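Local coordinates for protein P450 epoxidase (PDB 1Q5D) that is a cytochrome P450 that carries haem and, in this structure, also holds the ligand EPB, at residues E46-V51 with W74-E79; L271-A276 with D344-R349. All blocks are in the same frame, centred on the assembly; numbering follows the deposited sequence.

The two contacts lie in different parts of the cytochrome P450 fold, with centres 38 Å apart and nearest atoms about 17 Å apart. They share no helix or strand. Contact 1 joins the turn before strand 49-52, part of the mixed sheet, to the start of helix 77-82. It is partly buried and largely polar: an arginine whose guanidinium face meets a tryptophan, a long salt bridge and a bridging water. Contact 2 joins the junction of helices 257-272 and 274-282 to the loop between helices 330-333 and 368-385. It is buried and mostly apolar, and no hydrogen bond crosses it. Contact 1 closes before contact 2 opens along the chain.

Contact 1: residues E46-V51 with W74-E79; sequences EGRSWV and WESSAE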
loop_
_atom_site.group_PDB
_atom_site.type_symbol
_atom_site.label_atom_id
_atom_site.label_comp_id
_atom_site.label_asym_id
_atom_site.label_seq_id
_atom_site.Cartn_x
_atom_site.Cartn_y
_atom_site.Cartn_z
ATOM N N GLU A 46 -3.222 6.040 -22.551
ATOM C CA GLU A 46 -4.241 5.154 -21.990
ATOM C C GLU A 46 -4.605 5.531 -20.559
ATOM O O GLU A 46 -5.743 5.334 -20.119
ATOM C CB GLU A 46 -3.805 3.698 -22.060
ATOM C CG GLU A 46 -4.836 2.740 -21.482
ATOM C CD GLU A 46 -4.476 1.292 -21.700
ATOM O OE1 GLU A 46 -3.331 1.023 -22.128
ATOM O OE2 GLU A 46 -5.339 0.412 -21.415
ATOM N N GLY A 47 -3.642 6.091 -19.835
ATOM C CA GLY A 47 -3.898 6.531 -18.481
ATOM C C GLY A 47 -4.628 7.858 -18.442
ATOM O O GLY A 47 -5.129 8.259 -17.402
ATOM N N ARG A 48 -4.684 8.551 -19.580
ATOM C CA ARG A 48 -5.319 9.869 -19.638
ATOM C C ARG A 48 -4.773 10.803 -18.564
ATOM O O ARG A 48 -5.534 11.475 -17.868
ATOM C CB ARG A 48 -6.843 9.782 -19.477
ATOM C CG ARG A 48 -7.588 8.944 -20.516
ATOM C CD ARG A 48 -8.718 8.116 -19.915
ATOM N NE ARG A 48 -9.800 8.952 -19.412
ATOM C CZ ARG A 48 -10.617 8.626 -18.418
ATOM N NH1 ARG A 48 -10.490 7.479 -17.771
ATOM N NH2 ARG A 48 -11.569 9.462 -18.061
ATOM N N SER A 49 -3.460 10.847 -18.407
ATOM C CA SER A 49 -2.899 11.735 -17.398
ATOM C C SER A 49 -1.431 12.001 -17.664
ATOM O O SER A 49 -0.781 11.256 -18.384
ATOM C CB SER A 49 -3.066 11.127 -16.003
ATOM O OG SER A 49 -2.189 10.039 -15.842
ATOM N N TRP A 50 -0.922 13.083 -17.088
ATOM C CA TRP A 50 0.503 13.367 -17.128
ATOM C C TRP A 50 1.252 12.449 -16.165
ATOM O O TRP A 50 0.671 11.998 -15.179
ATOM C CB TRP A 50 0.725 14.816 -16.727
ATOM C CG TRP A 50 0.140 15.783 -17.703
ATOM C CD1 TRP A 50 -1.054 16.455 -17.595
ATOM C CD2 TRP A 50 0.721 16.193 -18.942
ATOM N NE1 TRP A 50 -1.238 17.263 -18.690
ATOM C CE2 TRP A 50 -0.166 17.114 -19.536
ATOM C CE3 TRP A 50 1.918 15.887 -19.606
ATOM C CZ2 TRP A 50 0.107 17.735 -20.759
ATOM C CZ3 TRP A 50 2.175 16.493 -20.838
ATOM C CH2 TRP A 50 1.274 17.410 -21.390
ATOM N N VAL A 51 2.537 12.209 -16.437
ATOM C CA VAL A 51 3.375 11.313 -15.629
ATOM C C VAL A 51 4.683 12.024 -15.293
ATOM O O VAL A 51 5.416 12.456 -16.199
ATOM C CB VAL A 51 3.696 10.007 -16.377
ATOM C CG1 VAL A 51 4.674 9.137 -15.590
ATOM C CG2 VAL A 51 2.413 9.211 -16.662
ATOM N N TRP A 74 -11.115 15.932 -10.763
ATOM C CA TRP A 74 -10.816 15.329 -12.062
ATOM C C TRP A 74 -11.807 15.747 -13.149
ATOM O O TRP A 74 -12.984 15.988 -12.887
ATOM C CB TRP A 74 -10.832 13.812 -11.925
ATOM C CG TRP A 74 -10.156 13.058 -13.004
ATOM C CD1 TRP A 74 -9.179 13.507 -13.853
ATOM C CD2 TRP A 74 -10.389 11.692 -13.348
ATOM N NE1 TRP A 74 -8.794 12.497 -14.703
ATOM C CE2 TRP A 74 -9.523 11.370 -14.413
ATOM C CE3 TRP A 74 -11.249 10.695 -12.859
ATOM C CZ2 TRP A 74 -9.490 10.104 -14.996
ATOM C CZ3 TRP A 74 -11.219 9.442 -13.444
ATOM C CH2 TRP A 74 -10.346 9.161 -14.507
ATOM N N GLU A 75 -11.319 15.814 -14.376
ATOM C CA GLU A 75 -12.164 16.125 -15.514
ATOM C C GLU A 75 -13.153 14.986 -15.795
ATOM O O GLU A 75 -14.202 15.204 -16.403
ATOM C CB GLU A 75 -11.296 16.398 -16.740
ATOM C CG GLU A 75 -10.244 15.335 -17.017
ATOM C CD GLU A 75 -9.406 15.653 -18.239
ATOM O OE1 GLU A 75 -8.414 14.933 -18.492
ATOM O OE2 GLU A 75 -9.739 16.628 -18.952
ATOM N N SER A 76 -12.819 13.771 -15.349
ATOM C CA SER A 76 -13.705 12.617 -15.532
ATOM C C SER A 76 -14.401 12.231 -14.233
ATOM O O SER A 76 -14.780 11.075 -14.037
ATOM C CB SER A 76 -12.933 11.415 -16.066
ATOM O OG SER A 76 -12.571 11.598 -17.419
ATOM N N SER A 77 -14.566 13.202 -13.348
ATOM C CA SER A 77 -15.209 12.962 -12.067
ATOM C C SER A 77 -16.575 12.268 -12.170
ATOM O O SER A 77 -16.847 11.325 -11.428
ATOM C CB SER A 77 -15.361 14.273 -11.303
ATOM O OG SER A 77 -16.186 14.066 -10.179
ATOM N N ALA A 78 -17.427 12.746 -13.077
ATOM C CA ALA A 78 -18.781 12.223 -13.233
ATOM C C ALA A 78 -18.744 10.740 -13.528
ATOM O O ALA A 78 -19.411 9.935 -12.881
ATOM C CB ALA A 78 -19.509 12.968 -14.370
ATOM N N GLU A 79 -17.959 10.378 -14.525
ATOM C CA GLU A 79 -17.779 8.984 -14.857
ATOM C C GLU A 79 -17.249 8.226 -13.609
ATOM O O GLU A 79 -17.713 7.120 -13.300
ATOM C CB GLU A 79 -16.867 8.892 -16.088
ATOM C CG GLU A 79 -16.283 7.540 -16.408
ATOM C CD GLU A 79 -15.064 7.246 -15.569
ATOM O OE1 GLU A 79 -15.189 6.375 -14.695
ATOM O OE2 GLU A 79 -14.007 7.888 -15.772
HETATM O O HOH W 1 -6.972 13.417 -16.735
#
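Arg48 reaches across to Trp74 and sets one face of its guanidinium against Trp74 CZ2; the indole itself is met obliquely. The two side chains cross at about a right angle. Their planes are tilted by 42°, so this is not a flat stack. CZ2 lies toward the rim of the guanidinium face. The two side chains come closest at Arg48 NH1 and Trp74 CH2, 3.7 Å. The Arg48 chain bends at chi2 (140°) and chi3, which turns NH2 toward the start of the helix. There Ser76 OG and Glu79 OE2 both lie at the guanidinium edge, near its plane. Arg48 NH2 forms a long salt bridge with Glu79 OE2, 3.7 Å. Ser76 CB sits over one face of the indole, toward its rim.

Arg48 belongs to a G1 beta bulge with Ser49, both opposite Trp44 in the hairpin of strands 41-44 and 49-52. On the other side, Trp74 to Ser77 form a type I turn that leads into helix 77-82, closed by Ser77 N to Trp74 O at 3.2 Å. A water ties the two segments together in the plane of the indole, at its edge. It accepts from Trp74 NE1 at 2.9 Å, which satisfies the buried indole N-H. The same water is 2.7 Å from Arg48 O and 2.7 Å from Glu75 OE1. The carboxylate of Glu75 stays apart from the guanidinium, with OE1 6.2 Å from Arg48 NE. Trp74 also meets the ring of Phe308 and touches Met325 of the neighbouring sheet strand.

Contact 2: residues L271-A276 with D344-R349; sequences LRSPEA and DVFDVR
Phe346 holds CG anti to its backbone N (chi1 -180°), and this carries the ring to Ser273 and Ala276. On the facing segment, Ser273 OG stands beside its own backbone N (chi1 -58°) and comes to the ring edge, near the ring plane. Ser273 OG is 3.5 Å from Phe346 CD2, a van der Waals contact. Ser273 CB lies in the ring plane as well, 3.9 Å from the same CD2. Ala276 CB approaches the ring obliquely and meets Phe346 CE2 at 3.5 Å. It also touches Val348 CG1 at 3.9 Å, so one methyl packs against both Phe346 and Val348.

Ser273 holds the N-cap position of helix 274-282, where the chain passes on from helix 257-272, though its side chain makes no capping bond. The facing loop belongs to the P450 meander, before the haem-binding loop. Its Asp347 N donates to Glu293 OE1 of helix 287-297, which carries the E-x-x-R motif. The loop also contains an Asx turn, in which Arg349 N donates to Asp347 OD1 at 3.1 Å. The donor comes from above the carboxylate plane, 55° out of it. Helix 287-297 adds further packing: Phe346 meets the ring of Phe297, and Val348 touches Ala290.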
loop_
_atom_site.group_PDB
_atom_site.type_symbol
_atom_site.label_atom_id
_atom_site.label_comp_id
_atom_site.label_asym_id
_atom_site.label_seq_id
_atom_site.Cartn_x
_atom_site.Cartn_y
_atom_site.Cartn_z
ATOM N N LEU A 271 16.645 -12.875 -0.659
ATOM C CA LEU A 271 17.114 -14.070 -1.369
ATOM C C LEU A 271 18.011 -13.687 -2.549
ATOM O O LEU A 271 18.990 -14.382 -2.835
ATOM C CB LEU A 271 15.945 -14.909 -1.870
ATOM C CG LEU A 271 15.039 -15.527 -0.805
ATOM C CD1 LEU A 271 13.885 -16.253 -1.455
ATOM C CD2 LEU A 271 15.823 -16.467 0.111
ATOM N N ARG A 272 17.680 -12.580 -3.215
ATOM C CA ARG A 272 18.447 -12.083 -4.366
ATOM C C ARG A 272 19.783 -11.414 -4.015
ATOM O O ARG A 272 20.665 -11.321 -4.866
ATOM C CB ARG A 272 17.607 -11.099 -5.184
ATOM C CG ARG A 272 16.758 -11.742 -6.246
ATOM C CD ARG A 272 15.863 -10.757 -6.968
ATOM N NE ARG A 272 14.851 -11.424 -7.781
ATOM C CZ ARG A 272 13.894 -10.778 -8.438
ATOM N NH1 ARG A 272 13.823 -9.449 -8.369
ATOM N NH2 ARG A 272 13.002 -11.457 -9.159
ATOM N N SER A 273 19.925 -10.922 -2.790
ATOM C CA SER A 273 21.193 -10.326 -2.350
ATOM C C SER A 273 21.755 -11.037 -1.122
ATOM O O SER A 273 21.479 -10.644 0.015
ATOM C CB SER A 273 21.023 -8.840 -2.040
ATOM O OG SER A 273 20.536 -8.134 -3.169
ATOM N N PRO A 274 22.517 -12.101 -1.350
ATOM C CA PRO A 274 23.201 -12.805 -0.259
ATOM C C PRO A 274 23.984 -11.842 0.636
ATOM O O PRO A 274 24.058 -12.048 1.853
ATOM C CB PRO A 274 24.163 -13.734 -1.004
ATOM C CG PRO A 274 23.480 -14.003 -2.297
ATOM C CD PRO A 274 22.764 -12.730 -2.658
ATOM N N GLU A 275 24.544 -10.786 0.057
ATOM C CA GLU A 275 25.281 -9.825 0.868
ATOM C C GLU A 275 24.339 -9.092 1.821
ATOM O O GLU A 275 24.656 -8.902 2.998
ATOM C CB GLU A 275 26.066 -8.835 0.008
ATOM C CG GLU A 275 25.450 -8.523 -1.346
ATOM C CD GLU A 275 26.303 -7.561 -2.156
ATOM O OE1 GLU A 275 27.528 -7.812 -2.285
ATOM O OE2 GLU A 275 25.753 -6.549 -2.659
ATOM N N ALA A 276 23.176 -8.691 1.311
ATOM C CA ALA A 276 22.191 -8.006 2.140
ATOM C C ALA A 276 21.727 -8.934 3.263
ATOM O O ALA A 276 21.743 -8.557 4.435
ATOM C CB ALA A 276 21.016 -7.532 1.295
ATOM N N ASP A 344 20.800 1.882 -8.446
ATOM C CA ASP A 344 20.395 0.562 -8.928
ATOM C C ASP A 344 21.039 -0.558 -8.129
ATOM O O ASP A 344 21.092 -1.702 -8.556
ATOM C CB ASP A 344 20.655 0.418 -10.433
ATOM C CG ASP A 344 20.139 1.613 -11.224
ATOM O OD1 ASP A 344 19.044 2.122 -10.903
ATOM O OD2 ASP A 344 20.772 2.127 -12.177
ATOM N N VAL A 345 21.503 -0.215 -6.939
ATOM C CA VAL A 345 22.066 -1.193 -6.026
ATOM C C VAL A 345 21.182 -1.266 -4.775
ATOM O O VAL A 345 20.864 -0.243 -4.173
ATOM C CB VAL A 345 23.497 -0.791 -5.607
ATOM C CG1 VAL A 345 24.028 -1.719 -4.536
ATOM C CG2 VAL A 345 24.446 -0.766 -6.843
ATOM N N PHE A 346 20.793 -2.477 -4.407
ATOM C CA PHE A 346 20.069 -2.738 -3.167
ATOM C C PHE A 346 21.065 -2.673 -2.011
ATOM O O PHE A 346 21.884 -3.579 -1.825
ATOM C CB PHE A 346 19.408 -4.117 -3.247
ATOM C CG PHE A 346 18.609 -4.510 -2.020
ATOM C CD1 PHE A 346 17.555 -3.731 -1.566
ATOM C CD2 PHE A 346 18.901 -5.684 -1.345
ATOM C CE1 PHE A 346 16.815 -4.105 -0.449
ATOM C CE2 PHE A 346 18.171 -6.067 -0.225
ATOM C CZ PHE A 346 17.127 -5.284 0.221
ATOM N N ASP A 347 20.996 -1.595 -1.240
ATOM C CA ASP A 347 21.987 -1.346 -0.190
ATOM C C ASP A 347 21.315 -1.125 1.155
ATOM O O ASP A 347 20.861 -0.041 1.444
ATOM C CB ASP A 347 22.836 -0.129 -0.559
ATOM C CG ASP A 347 23.909 0.173 0.469
ATOM O OD1 ASP A 347 24.097 -0.621 1.424
ATOM O OD2 ASP A 347 24.603 1.202 0.399
ATOM N N VAL A 348 21.260 -2.167 1.976
ATOM C CA VAL A 348 20.543 -2.108 3.246
ATOM C C VAL A 348 21.228 -1.230 4.309
ATOM O O VAL A 348 20.701 -1.054 5.402
ATOM C CB VAL A 348 20.298 -3.523 3.799
ATOM C CG1 VAL A 348 19.468 -4.340 2.814
ATOM C CG2 VAL A 348 21.617 -4.231 4.111
ATOM N N ARG A 349 22.386 -0.668 3.964
ATOM C CA ARG A 349 23.092 0.281 4.821
ATOM C C ARG A 349 22.874 1.733 4.387
ATOM O O ARG A 349 23.231 2.664 5.111
ATOM C CB ARG A 349 24.595 -0.007 4.806
ATOM C CG ARG A 349 25.020 -1.267 5.510
ATOM C CD ARG A 349 26.523 -1.549 5.361
ATOM N NE ARG A 349 27.016 -2.540 6.312
ATOM C CZ ARG A 349 27.075 -2.358 7.629
ATOM N NH1 ARG A 349 26.668 -1.214 8.167
ATOM N NH2 ARG A 349 27.538 -3.324 8.416
#